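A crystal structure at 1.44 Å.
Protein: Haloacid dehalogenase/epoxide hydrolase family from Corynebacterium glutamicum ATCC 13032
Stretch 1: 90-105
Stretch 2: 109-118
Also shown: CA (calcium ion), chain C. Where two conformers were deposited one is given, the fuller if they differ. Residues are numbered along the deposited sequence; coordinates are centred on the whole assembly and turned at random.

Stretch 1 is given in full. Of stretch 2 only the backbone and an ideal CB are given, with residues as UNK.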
# COMPACT_ATOMS: atom_id res chain seq x y z
N PRO A 90 5.19 12.95 -4.91
CA PRO A 90 4.00 13.71 -4.47
C PRO A 90 2.84 12.77 -4.26
O PRO A 90 2.78 11.73 -4.91
CB PRO A 90 3.70 14.64 -5.65
CG PRO A 90 4.49 14.17 -6.78
CD PRO A 90 5.52 13.19 -6.32
N MSE A 91 1.96 13.11 -3.34
CA MSE A 91 0.79 12.28 -3.04
C MSE A 91 -0.04 12.02 -4.31
O MSE A 91 -0.57 10.92 -4.49
CB MSE A 91 -0.07 12.93 -1.96
CG MSE A 91 0.43 12.83 -0.50
SE MSE A 91 -0.79 13.62 0.75
CE MSE A 91 -0.90 15.33 0.07
N ARG A 92 -0.12 13.00 -5.21
CA ARG A 92 -0.92 12.86 -6.42
C ARG A 92 -0.41 11.73 -7.33
O ARG A 92 -1.19 11.21 -8.11
CB ARG A 92 -1.06 14.20 -7.21
CG ARG A 92 0.21 14.64 -7.89
CD ARG A 92 0.23 16.13 -8.32
NE ARG A 92 1.54 16.73 -7.97
CZ ARG A 92 1.85 18.02 -8.03
NH1 ARG A 92 0.97 18.93 -8.45
NH2 ARG A 92 3.08 18.40 -7.67
N ASP A 93 0.84 11.29 -7.17
CA ASP A 93 1.39 10.22 -7.98
C ASP A 93 1.21 8.85 -7.34
O ASP A 93 1.73 7.84 -7.82
CB ASP A 93 2.88 10.50 -8.30
CG ASP A 93 3.04 11.65 -9.24
OD1 ASP A 93 2.07 11.96 -9.98
OD2 ASP A 93 4.12 12.29 -9.23
N CYS A 94 0.49 8.80 -6.24
CA CYS A 94 0.33 7.55 -5.49
C CYS A 94 -1.08 7.04 -5.53
O CYS A 94 -2.05 7.85 -5.50
CB CYS A 94 0.76 7.71 -4.05
SG CYS A 94 2.47 8.22 -3.77
N VAL A 95 -1.16 5.71 -5.49
CA VAL A 95 -2.37 4.93 -5.31
C VAL A 95 -2.41 4.38 -3.88
O VAL A 95 -1.43 3.75 -3.45
CB VAL A 95 -2.41 3.72 -6.26
CG1 VAL A 95 -3.78 3.02 -6.09
CG2 VAL A 95 -2.24 4.15 -7.76
N LEU A 96 -3.53 4.49 -3.19
CA LEU A 96 -3.71 3.84 -1.90
C LEU A 96 -4.64 2.64 -2.09
O LEU A 96 -5.75 2.83 -2.63
CB LEU A 96 -4.36 4.77 -0.88
CG LEU A 96 -4.75 4.05 0.44
CD1 LEU A 96 -3.43 3.82 1.27
CD2 LEU A 96 -5.81 4.78 1.27
N VAL A 97 -4.25 1.48 -1.60
CA VAL A 97 -5.11 0.36 -1.56
C VAL A 97 -5.42 0.05 -0.09
O VAL A 97 -4.53 -0.24 0.69
CB VAL A 97 -4.46 -0.87 -2.27
CG1 VAL A 97 -5.36 -2.17 -2.13
CG2 VAL A 97 -4.05 -0.57 -3.73
N ASP A 98 -6.69 0.03 0.28
CA ASP A 98 -7.05 -0.11 1.69
C ASP A 98 -8.45 -0.71 1.77
O ASP A 98 -9.33 -0.41 0.94
CB ASP A 98 -7.02 1.29 2.34
CG ASP A 98 -6.90 1.27 3.88
OD1 ASP A 98 -7.81 0.77 4.56
OD2 ASP A 98 -5.94 1.86 4.39
N ASP A 99 -8.66 -1.52 2.80
CA ASP A 99 -9.96 -2.16 3.01
C ASP A 99 -10.96 -1.27 3.79
O ASP A 99 -12.08 -1.68 4.02
CB ASP A 99 -9.82 -3.53 3.69
CG ASP A 99 -9.29 -3.42 5.09
OD1 ASP A 99 -8.38 -2.64 5.28
OD2 ASP A 99 -9.80 -4.08 6.01
N SER A 100 -10.54 -0.08 4.18
CA SER A 100 -11.39 0.89 4.85
C SER A 100 -11.83 1.98 3.89
O SER A 100 -10.99 2.75 3.39
CB SER A 100 -10.69 1.55 6.02
OG SER A 100 -11.40 2.71 6.41
N ILE A 101 -13.14 2.07 3.67
CA ILE A 101 -13.66 3.08 2.76
C ILE A 101 -13.32 4.49 3.23
O ILE A 101 -12.99 5.34 2.40
CB ILE A 101 -15.17 2.91 2.46
CG1 ILE A 101 -15.56 3.79 1.26
CG2 ILE A 101 -15.99 3.21 3.71
CD1 ILE A 101 -14.76 3.49 -0.03
N LEU A 102 -13.35 4.73 4.53
CA LEU A 102 -12.95 5.98 5.09
C LEU A 102 -11.49 6.34 4.78
O LEU A 102 -11.19 7.54 4.51
CB LEU A 102 -13.21 5.96 6.61
CG LEU A 102 -14.73 6.00 6.93
CD1 LEU A 102 -14.95 6.04 8.44
CD2 LEU A 102 -15.40 7.20 6.26
N ASN A 103 -10.61 5.34 4.81
CA ASN A 103 -9.21 5.60 4.45
C ASN A 103 -9.07 5.90 2.96
O ASN A 103 -8.38 6.85 2.57
CB ASN A 103 -8.33 4.46 4.83
CG ASN A 103 -8.12 4.35 6.32
OD1 ASN A 103 -8.45 5.24 7.08
ND2 ASN A 103 -7.57 3.24 6.73
N VAL A 104 -9.80 5.17 2.15
CA VAL A 104 -9.76 5.38 0.68
C VAL A 104 -10.32 6.76 0.36
O VAL A 104 -9.74 7.49 -0.45
CB VAL A 104 -10.50 4.30 -0.09
CG1 VAL A 104 -10.51 4.59 -1.58
CG2 VAL A 104 -9.87 2.97 0.15
N ARG A 105 -11.43 7.14 0.96
CA ARG A 105 -12.02 8.47 0.69
C ARG A 105 -11.09 9.59 1.15
O ARG A 105 -10.88 10.57 0.44
CB ARG A 105 -13.35 8.63 1.42
CG ARG A 105 -14.08 9.99 1.20
CD ARG A 105 -14.28 10.41 -0.30
NE ARG A 105 -14.91 9.39 -1.14
CZ ARG A 105 -14.87 9.40 -2.48
NH1 ARG A 105 -14.28 10.40 -3.13
NH2 ARG A 105 -15.46 8.42 -3.18
N UNK A 109 -9.49 12.51 -1.20
CA UNK A 109 -9.59 13.91 -0.79
C UNK A 109 -8.22 14.60 -0.70
O UNK A 109 -8.12 15.80 -0.95
CB UNK A 109 -10.30 14.00 0.56
N UNK A 110 -7.19 13.85 -0.33
CA UNK A 110 -5.80 14.36 -0.28
C UNK A 110 -5.15 14.41 -1.67
O UNK A 110 -4.06 14.96 -1.81
CB UNK A 110 -4.95 13.48 0.65
N UNK A 111 -5.79 13.86 -2.69
CA UNK A 111 -5.23 13.89 -4.04
C UNK A 111 -4.61 12.62 -4.55
O UNK A 111 -4.10 12.57 -5.68
CB UNK A 111 -4.17 14.99 -4.11
N UNK A 112 -4.63 11.57 -3.74
CA UNK A 112 -4.20 10.30 -4.21
C UNK A 112 -5.29 9.66 -5.06
O UNK A 112 -6.43 10.07 -5.02
CB UNK A 112 -3.81 9.40 -3.03
N UNK A 113 -4.91 8.61 -5.80
CA UNK A 113 -5.85 7.68 -6.42
C UNK A 113 -6.20 6.58 -5.42
O UNK A 113 -5.33 5.98 -4.83
CB UNK A 113 -5.27 7.08 -7.70
N UNK A 114 -7.49 6.32 -5.23
CA UNK A 114 -7.95 5.37 -4.23
C UNK A 114 -8.43 4.06 -4.83
O UNK A 114 -9.15 4.07 -5.84
CB UNK A 114 -9.08 5.99 -3.40
N UNK A 115 -8.10 2.95 -4.18
CA UNK A 115 -8.64 1.65 -4.55
C UNK A 115 -9.15 0.98 -3.30
O UNK A 115 -8.37 0.72 -2.35
CB UNK A 115 -7.59 0.78 -5.25
N UNK A 116 -10.47 0.72 -3.27
CA UNK A 116 -11.09 0.02 -2.15
C UNK A 116 -10.90 -1.48 -2.28
O UNK A 116 -11.27 -2.09 -3.26
CB UNK A 116 -12.58 0.36 -2.06
N UNK A 117 -10.29 -2.10 -1.26
CA UNK A 117 -9.98 -3.52 -1.24
C UNK A 117 -11.02 -4.26 -0.47
O UNK A 117 -11.10 -4.19 0.78
CB UNK A 117 -8.60 -3.78 -0.64
N UNK A 118 -11.91 -4.90 -1.20
CA UNK A 118 -12.85 -5.82 -0.56
C UNK A 118 -12.56 -7.26 -0.98
O UNK A 118 -12.72 -8.18 -0.20
CB UNK A 118 -14.29 -5.45 -0.91
CA CA C . -6.84 -2.48 7.08

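Position 109 lies one turn after Arg105 on the same helix, and its N donates to Arg105 O at 2.9 Å. CA-to-CB points sideways and the space beyond is open, so many polar or long side chains would suit, and nothing visible singles out an acidic one. The residue is Glu109; its OE2 comes within 3.8 Å of Arg105 CG, a packing contact along the aliphatic part of that side chain.

At position 110 CA-to-CB points toward stretch 1, and the ideal CB lies 4.2 Å from Met91 SE. A small apolar residue fits against the selenomethionine without further adjustment, although other apolar side chains cannot be excluded. It is Ala110, whose CB meets Met91 SE at 4.2 Å.

Position 111 has phi/psi of 103/1. With this positive phi, a CB would be jammed against the carbonyl oxygen of the residue before, which by itself calls for glycine. Gly111 closes the helix in a Schellman motif, and its O receives a CA-H...O contact from Arg92 CA at 3.3 Å.

The backbone is extended at 112, and the ideal CB sits 3.4 Å from Cys94 O. Around it Met91, Cys94 and Leu96 offer an apolar pocket, suited to a branched or flexible aliphatic chain such as leucine, isoleucine or methionine. Leu112 occupies it, with CD1 3.7 Å from Met91 CB, while CD2 lies 4.0 Å from Cys94 CB and 4.2 Å from Leu96 CB.

From 113 to 116 the chain runs as a parallel strand beside 94-98. At 113 the N donates to Cys94 O (3.0 Å) and the O accepts from Leu96 N (2.9 Å). CB shares a sheet face with Val95, where beta-branched residues suit the strand. Val113 packs its CB 4.3 Å from Val95 CG2.

Position 114 turns to the other face, that of Leu96, beneath the helix. An ideal CB would lie 2.7 Å from Val104 CG1, a clash, so glycine is expected although phi/psi are ordinary for a strand. Gly114 lets the helix sit close, its CA 3.8 Å from Val104 CG1.

Position 115 returns to the face of Val95 and Val97, and its N donates to Leu96 O (2.8 Å). The ideal CB is 4.1 Å from Val97 CG2 and 4.5 Å from Val95 CG1, so valine or isoleucine would pack alongside both. Val115 does so, with CG2 3.7 Å from Val95 CG1 and CB 4.0 Å from Val97 CG2.

At 116 CB faces the helix side, near Ile101 and Val104, and a large, partly apolar side chain could cover them. Tyr116 lays one ring face against Ile101 CD1, with Val104 CG2 and Asp99 O at the edge; a water links its OH to Asp99 O.

At 117 the N donates to Asp98 O (2.9 Å), and CB approaches Val97 CG1; apolar or aromatic residues suit. Tyr117 brings CD1 to 3.9 Å from Val97 CG1, while its end leads away.

Position 118 reaches nothing of stretch 1, leaving the choice open; it is Gln118.

Stretch 2, residues 109-118: EAGLVGVYYQ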
# COMPACT_ATOMS: atom_id res chain seq x y z
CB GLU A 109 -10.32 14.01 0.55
CG GLU A 109 -11.79 13.58 0.43
CD GLU A 109 -12.52 13.58 1.79
OE1 GLU A 109 -11.86 13.46 2.85
OE2 GLU A 109 -13.77 13.70 1.77
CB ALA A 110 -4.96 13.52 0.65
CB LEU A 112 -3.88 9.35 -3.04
CG LEU A 112 -2.66 9.61 -2.16
CD1 LEU A 112 -2.99 10.74 -1.16
CD2 LEU A 112 -2.23 8.33 -1.41
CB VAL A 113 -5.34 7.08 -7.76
CG1 VAL A 113 -6.28 6.01 -8.23
CG2 VAL A 113 -5.20 8.19 -8.81
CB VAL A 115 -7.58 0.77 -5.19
CG1 VAL A 115 -8.13 -0.70 -5.43
CG2 VAL A 115 -7.07 1.40 -6.50
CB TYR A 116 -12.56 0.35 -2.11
CG TYR A 116 -13.37 -0.31 -1.04
CD1 TYR A 116 -12.97 -0.26 0.29
CD2 TYR A 116 -14.52 -1.01 -1.34
CE1 TYR A 116 -13.71 -0.84 1.27
CE2 TYR A 116 -15.29 -1.59 -0.33
CZ TYR A 116 -14.89 -1.48 0.99
OH TYR A 116 -15.63 -2.05 2.03
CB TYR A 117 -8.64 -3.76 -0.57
CG TYR A 117 -8.11 -5.16 -0.71
CD1 TYR A 117 -7.35 -5.52 -1.81
CD2 TYR A 117 -8.31 -6.10 0.25
CE1 TYR A 117 -6.85 -6.76 -1.94
CE2 TYR A 117 -7.80 -7.34 0.11
CZ TYR A 117 -7.07 -7.66 -0.99
OH TYR A 117 -6.52 -8.92 -1.16
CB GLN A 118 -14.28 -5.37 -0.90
CG GLN A 118 -15.38 -6.20 -0.27
CD GLN A 118 -16.76 -5.51 -0.43
OE1 GLN A 118 -17.22 -5.35 -1.54
NE2 GLN A 118 -17.44 -5.16 0.70
O HOH W 1 -8.02 -0.36 6.89
O HOH W 2 -13.40 -4.15 2.85
O HOH W 3 -8.44 -3.78 8.83
O HOH W 4 -6.97 -2.18 9.50
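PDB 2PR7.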